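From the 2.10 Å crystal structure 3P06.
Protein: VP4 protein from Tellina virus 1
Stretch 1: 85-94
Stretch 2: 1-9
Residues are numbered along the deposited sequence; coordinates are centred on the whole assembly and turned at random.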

ATOM      1  N   THR A  85       2.414  -2.495 -12.964  1.00 17.41           N
ATOM      2  CA  THR A  85       3.069  -1.694 -13.975  1.00 20.56           C
ATOM      3  C   THR A  85       2.658  -0.249 -13.681  1.00 21.12           C
ATOM      4  O   THR A  85       1.904  -0.021 -12.733  1.00 20.63           O
ATOM      5  CB  THR A  85       2.659  -2.081 -15.459  1.00 21.34           C
ATOM      6  OG1 THR A  85       1.261  -1.766 -15.688  1.00 20.97           O
ATOM      7  CG2 THR A  85       2.932  -3.595 -15.763  1.00 21.20           C
ATOM      8  N   ALA A  86       3.128   0.705 -14.486  1.00 21.65           N
ATOM      9  CA  ALA A  86       2.645   2.111 -14.374  1.00 22.19           C
ATOM     10  C   ALA A  86       1.102   2.271 -14.416  1.00 22.28           C
ATOM     11  O   ALA A  86       0.537   3.217 -13.819  1.00 22.24           O
ATOM     12  CB  ALA A  86       3.332   2.987 -15.416  1.00 22.72           C
ATOM     13  N   THR A  87       0.400   1.322 -15.050  1.00 22.02           N
ATOM     14  CA  THR A  87      -1.038   1.508 -15.260  1.00 22.23           C
ATOM     15  C   THR A  87      -1.899   0.279 -15.043  1.00 21.42           C
ATOM     16  O   THR A  87      -3.113   0.294 -15.334  1.00 21.47           O
ATOM     17  CB  THR A  87      -1.364   2.036 -16.736  1.00 24.97           C
ATOM     18  OG1 THR A  87      -0.940   1.042 -17.679  1.00 26.92           O
ATOM     19  CG2 THR A  87      -0.648   3.318 -17.021  1.00 25.33           C
ATOM     20  N   SER A  88      -1.313  -0.794 -14.533  1.00 20.98           N
ATOM     21  CA  SER A  88      -2.120  -1.977 -14.261  1.00 21.27           C
ATOM     22  C   SER A  88      -1.598  -2.778 -13.100  1.00 19.05           C
ATOM     23  O   SER A  88      -0.389  -2.672 -12.740  1.00 18.47           O
ATOM     24  CB  SER A  88      -2.175  -2.858 -15.536  1.00 22.28           C
ATOM     25  OG  SER A  88      -0.887  -3.382 -15.698  1.00 28.91           O
ATOM     26  N   ILE A  89      -2.475  -3.595 -12.518  1.00 16.47           N
ATOM     27  CA  ILE A  89      -2.014  -4.515 -11.519  1.00 16.77           C
ATOM     28  C   ILE A  89      -2.614  -5.875 -11.732  1.00 17.39           C
ATOM     29  O   ILE A  89      -3.642  -6.001 -12.359  1.00 18.07           O
ATOM     30  CB  ILE A  89      -2.427  -4.060 -10.066  1.00 16.33           C
ATOM     31  CG1 ILE A  89      -3.966  -3.825  -9.986  1.00 18.18           C
ATOM     32  CG2 ILE A  89      -1.662  -2.822  -9.729  1.00 15.38           C
ATOM     33  CD1 ILE A  89      -4.455  -3.196  -8.671  1.00 18.51           C
ATOM     34  N   LEU A  90      -2.017  -6.876 -11.133  1.00 16.50           N
ATOM     35  CA  LEU A  90      -2.597  -8.166 -11.143  1.00 17.91           C
ATOM     36  C   LEU A  90      -2.916  -8.514  -9.661  1.00 18.46           C
ATOM     37  O   LEU A  90      -2.017  -8.585  -8.810  1.00 16.18           O
ATOM     38  CB  LEU A  90      -1.620  -9.137 -11.755  1.00 17.96           C
ATOM     39  CG  LEU A  90      -2.013 -10.624 -11.860  1.00 22.12           C
ATOM     40  CD1 LEU A  90      -3.347 -10.785 -12.496  1.00 28.02           C
ATOM     41  CD2 LEU A  90      -1.036 -11.331 -12.790  1.00 27.08           C
ATOM     42  N   VAL A  91      -4.192  -8.743  -9.400  1.00 18.56           N
ATOM     43  CA  VAL A  91      -4.729  -8.969  -8.065  1.00 18.59           C
ATOM     44  C   VAL A  91      -5.000 -10.487  -7.998  1.00 20.03           C
ATOM     45  O   VAL A  91      -5.764 -11.036  -8.801  1.00 19.70           O
ATOM     46  CB  VAL A  91      -6.043  -8.147  -7.870  1.00 17.88           C
ATOM     47  CG1 VAL A  91      -6.709  -8.390  -6.466  1.00 19.17           C
ATOM     48  CG2 VAL A  91      -5.750  -6.608  -8.015  1.00 16.89           C
ATOM     49  N   PRO A  92      -4.381 -11.156  -7.037  1.00 19.68           N
ATOM     50  CA  PRO A  92      -4.556 -12.630  -6.958  1.00 20.86           C
ATOM     51  C   PRO A  92      -5.926 -12.918  -6.329  1.00 22.15           C
ATOM     52  O   PRO A  92      -6.469 -12.069  -5.593  1.00 21.32           O
ATOM     53  CB  PRO A  92      -3.418 -13.081  -6.035  1.00 19.35           C
ATOM     54  CG  PRO A  92      -3.252 -11.788  -5.061  1.00 17.75           C
ATOM     55  CD  PRO A  92      -3.449 -10.599  -6.017  1.00 17.92           C
ATOM     56  N   ASP A  93      -6.481 -14.084  -6.646  1.00 24.64           N
ATOM     57  CA  ASP A  93      -7.745 -14.501  -6.064  1.00 26.95           C
ATOM     58  C   ASP A  93      -7.491 -14.972  -4.606  1.00 28.03           C
ATOM     59  O   ASP A  93      -8.351 -14.861  -3.775  1.00 28.48           O
ATOM     60  CB  ASP A  93      -8.308 -15.650  -6.862  1.00 27.55           C
ATOM     61  CG  ASP A  93      -9.087 -15.190  -8.085  1.00 32.85           C
ATOM     62  OD1 ASP A  93      -9.288 -13.956  -8.303  1.00 31.01           O
ATOM     63  OD2 ASP A  93      -9.514 -16.107  -8.836  1.00 37.13           O
ATOM     64  N   ASN A  94      -6.287 -15.473  -4.333  1.00 29.45           N
ATOM     65  CA  ASN A  94      -5.924 -15.843  -2.995  1.00 30.53           C
ATOM     66  C   ASN A  94      -5.340 -14.664  -2.261  1.00 26.72           C
ATOM     67  O   ASN A  94      -4.228 -14.242  -2.525  1.00 25.30           O
ATOM     68  CB  ASN A  94      -5.040 -17.102  -2.970  1.00 33.71           C
ATOM     69  CG  ASN A  94      -5.897 -18.395  -3.065  1.00 41.56           C
ATOM     70  OD1 ASN A  94      -5.945 -19.186  -2.124  1.00 50.36           O
ATOM     71  ND2 ASN A  94      -6.628 -18.560  -4.173  1.00 45.47           N
TER
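Stretch 2, residues 1-9: NGVELSAVG

Residues 1-9 of VP4 lie as an extended segment along residues 85-94 of the same chain, their strand 2-6 running antiparallel to strand 88-92; the N-to-C directions make an angle of 160°, and the axes approach to 4.6 Å. The register pairs Ser88 with Ser6, Ile89 with Leu5, Leu90 with Glu4, Val91 with Val3 and Pro92 with Gly2. CA-CA distances alternate accordingly: 5.4 Å for the hydrogen-bonded pairs Ile89-Leu5 and Val91-Val3, but 4.3 Å for Ser88-Ser6 and Leu90-Glu4 and 4.0 Å for Pro92-Gly2. Each hydrogen-bonded pair is closed by two bonds: Ile89 N to Leu5 O and Leu5 N to Ile89 O, both 2.8 Å, then Val91 N to Val3 O at 2.8 Å and Val3 N to Val91 O at 2.9 Å. The ladder continues beyond the strands through Ala7 N to Thr87 O and Asp93 N to Asn1 O, each 2.9 Å. Pro92, which has no amide hydrogen, falls at a non-hydrogen-bonded position and so costs the ladder nothing.

Ile89, Val91, Val3 and Leu5 share one face of the sheet. Ile89 (chi1 p, chi2 t) places CD1 3.9 Å from Ala7 CB, while its CG1 lies 4.3 Å from Leu5 CB. Leu5 adopts m,t, which carries its CD1 to 3.8 Å from CG2 of Val91, itself a t rotamer; Leu5 thus packs against its partner and the next residue on the same face. Ser88, Leu90, Glu4 and Ser6 occupy the other face. With chi1 t and chi2 p, Leu90 turns its end back to the neighbouring strand, CD1 reaching 3.3 Å from Val3 O and 4.3 Å from Glu4 CB. Glu4 starts out t, but its chi2 of -129° lies between wells. Gly2 brings its CA within 3.1 Å of Val91 O; an ideal CB there would clash with that same oxygen at 2.5 Å.

Ser88, chi1 p, is held within its own stretch: its OG hydrogen-bonds Thr85 OG1 at 2.7 Å, and Thr85, also p, accepts from Thr87 N at OG1 (3.3 Å). At the far end Asp93 points its CB toward stretch 2, and its m rotamer sets OD2 3.1 Å from Asn1 CB. Waters join both ends: one donates to Asn1 O (3.0 Å) and accepts from Asn94 N (3.1 Å), another donates to Ala7 O (2.8 Å) and Thr85 O (3.0 Å).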

ATOM      1  N   ASN A   1      -4.892 -18.157 -10.005  1.00 33.70           N
ATOM      2  CA  ASN A   1      -6.031 -17.340 -10.531  1.00 33.38           C
ATOM      3  C   ASN A   1      -5.975 -15.928  -9.991  1.00 29.32           C
ATOM      4  O   ASN A   1      -5.610 -15.709  -8.826  1.00 29.39           O
ATOM      5  CB  ASN A   1      -7.379 -17.944 -10.235  1.00 34.91           C
ATOM      6  CG  ASN A   1      -8.026 -18.609 -11.428  1.00 42.86           C
ATOM      7  OD1 ASN A   1      -9.151 -18.239 -11.814  1.00 49.57           O
ATOM      8  ND2 ASN A   1      -7.364 -19.640 -12.001  1.00 45.96           N
ATOM      9  N   GLY A   2      -6.295 -14.966 -10.851  1.00 26.36           N
ATOM     10  CA  GLY A   2      -6.323 -13.555 -10.461  1.00 21.65           C
ATOM     11  C   GLY A   2      -6.923 -12.733 -11.593  1.00 21.83           C
ATOM     12  O   GLY A   2      -7.286 -13.247 -12.680  1.00 19.12           O
ATOM     13  N   VAL A   3      -6.992 -11.438 -11.368  1.00 21.42           N
ATOM     14  CA  VAL A   3      -7.568 -10.538 -12.335  1.00 23.23           C
ATOM     15  C   VAL A   3      -6.541  -9.430 -12.610  1.00 22.24           C
ATOM     16  O   VAL A   3      -5.903  -8.908 -11.669  1.00 20.91           O
ATOM     17  CB  VAL A   3      -8.892  -9.981 -11.757  1.00 25.66           C
ATOM     18  CG1 VAL A   3      -9.589  -8.994 -12.738  1.00 28.85           C
ATOM     19  CG2 VAL A   3      -9.879 -11.159 -11.535  1.00 28.66           C
ATOM     20  N   GLU A   4      -6.373  -9.053 -13.880  1.00 21.72           N
ATOM     21  CA  GLU A   4      -5.534  -7.933 -14.217  1.00 22.70           C
ATOM     22  C   GLU A   4      -6.408  -6.694 -14.414  1.00 23.73           C
ATOM     23  O   GLU A   4      -7.338  -6.727 -15.220  1.00 24.51           O
ATOM     24  CB  GLU A   4      -4.786  -8.153 -15.521  1.00 24.90           C
ATOM     25  CG  GLU A   4      -3.777  -7.015 -15.765  1.00 33.52           C
ATOM     26  CD  GLU A   4      -3.876  -6.374 -17.157  1.00 50.17           C
ATOM     27  OE1 GLU A   4      -2.820  -6.354 -17.841  1.00 54.68           O
ATOM     28  OE2 GLU A   4      -4.976  -5.865 -17.576  1.00 56.49           O
ATOM     29  N   LEU A   5      -6.070  -5.585 -13.760  1.00 21.98           N
ATOM     30  CA  LEU A   5      -6.940  -4.401 -13.757  1.00 23.35           C
ATOM     31  C   LEU A   5      -6.118  -3.199 -14.190  1.00 23.25           C
ATOM     32  O   LEU A   5      -4.938  -3.080 -13.823  1.00 20.90           O
ATOM     33  CB  LEU A   5      -7.503  -4.146 -12.323  1.00 23.62           C
ATOM     34  CG  LEU A   5      -8.136  -5.334 -11.595  1.00 24.83           C
ATOM     35  CD1 LEU A   5      -8.461  -4.962 -10.187  1.00 27.72           C
ATOM     36  CD2 LEU A   5      -9.438  -5.783 -12.358  1.00 27.60           C
ATOM     37  N   SER A   6      -6.716  -2.305 -14.990  1.00 23.90           N
ATOM     38  CA  SER A   6      -6.155  -0.970 -15.225  1.00 25.35           C
ATOM     39  C   SER A   6      -6.331  -0.241 -13.937  1.00 24.38           C
ATOM     40  O   SER A   6      -7.418  -0.203 -13.434  1.00 26.92           O
ATOM     41  CB  SER A   6      -7.020  -0.179 -16.222  1.00 27.14           C
ATOM     42  OG  SER A   6      -6.876  -0.769 -17.463  1.00 31.45           O
ATOM     43  N   ALA A   7      -5.324   0.395 -13.416  1.00 22.60           N
ATOM     44  CA  ALA A   7      -5.438   0.956 -12.067  1.00 22.31           C
ATOM     45  C   ALA A   7      -4.273   1.832 -11.863  1.00 21.09           C
ATOM     46  O   ALA A   7      -3.167   1.575 -12.372  1.00 20.32           O
ATOM     47  CB  ALA A   7      -5.360  -0.173 -11.008  1.00 20.71           C
ATOM     48  N   VAL A   8      -4.503   2.837 -11.058  1.00 21.17           N
ATOM     49  CA  VAL A   8      -3.443   3.738 -10.675  1.00 21.59           C
ATOM     50  C   VAL A   8      -3.516   3.840  -9.143  1.00 20.14           C
ATOM     51  O   VAL A   8      -4.607   3.861  -8.583  1.00 19.22           O
ATOM     52  CB  VAL A   8      -3.629   5.091 -11.420  1.00 23.45           C
ATOM     53  CG1 VAL A   8      -2.824   6.222 -10.782  1.00 24.72           C
ATOM     54  CG2 VAL A   8      -3.213   4.905 -12.919  1.00 27.51           C
ATOM     55  N   GLY A   9      -2.367   3.851  -8.489  1.00 19.51           N
ATOM     56  CA  GLY A   9      -2.328   4.000  -7.051  1.00 19.44           C
ATOM     57  C   GLY A   9      -0.901   3.980  -6.563  1.00 19.50           C
ATOM     58  O   GLY A   9       0.021   4.311  -7.322  1.00 20.32           O
TER
HETATM   59  O   HOH W   1      -4.264 -16.637  -6.307  1.00 15.26           O
HETATM   60  O   HOH W   2     -10.267 -14.591 -11.685  1.00 51.56           O
HETATM   61  O   HOH W   3      -0.694   0.706 -11.390  1.00 12.38           O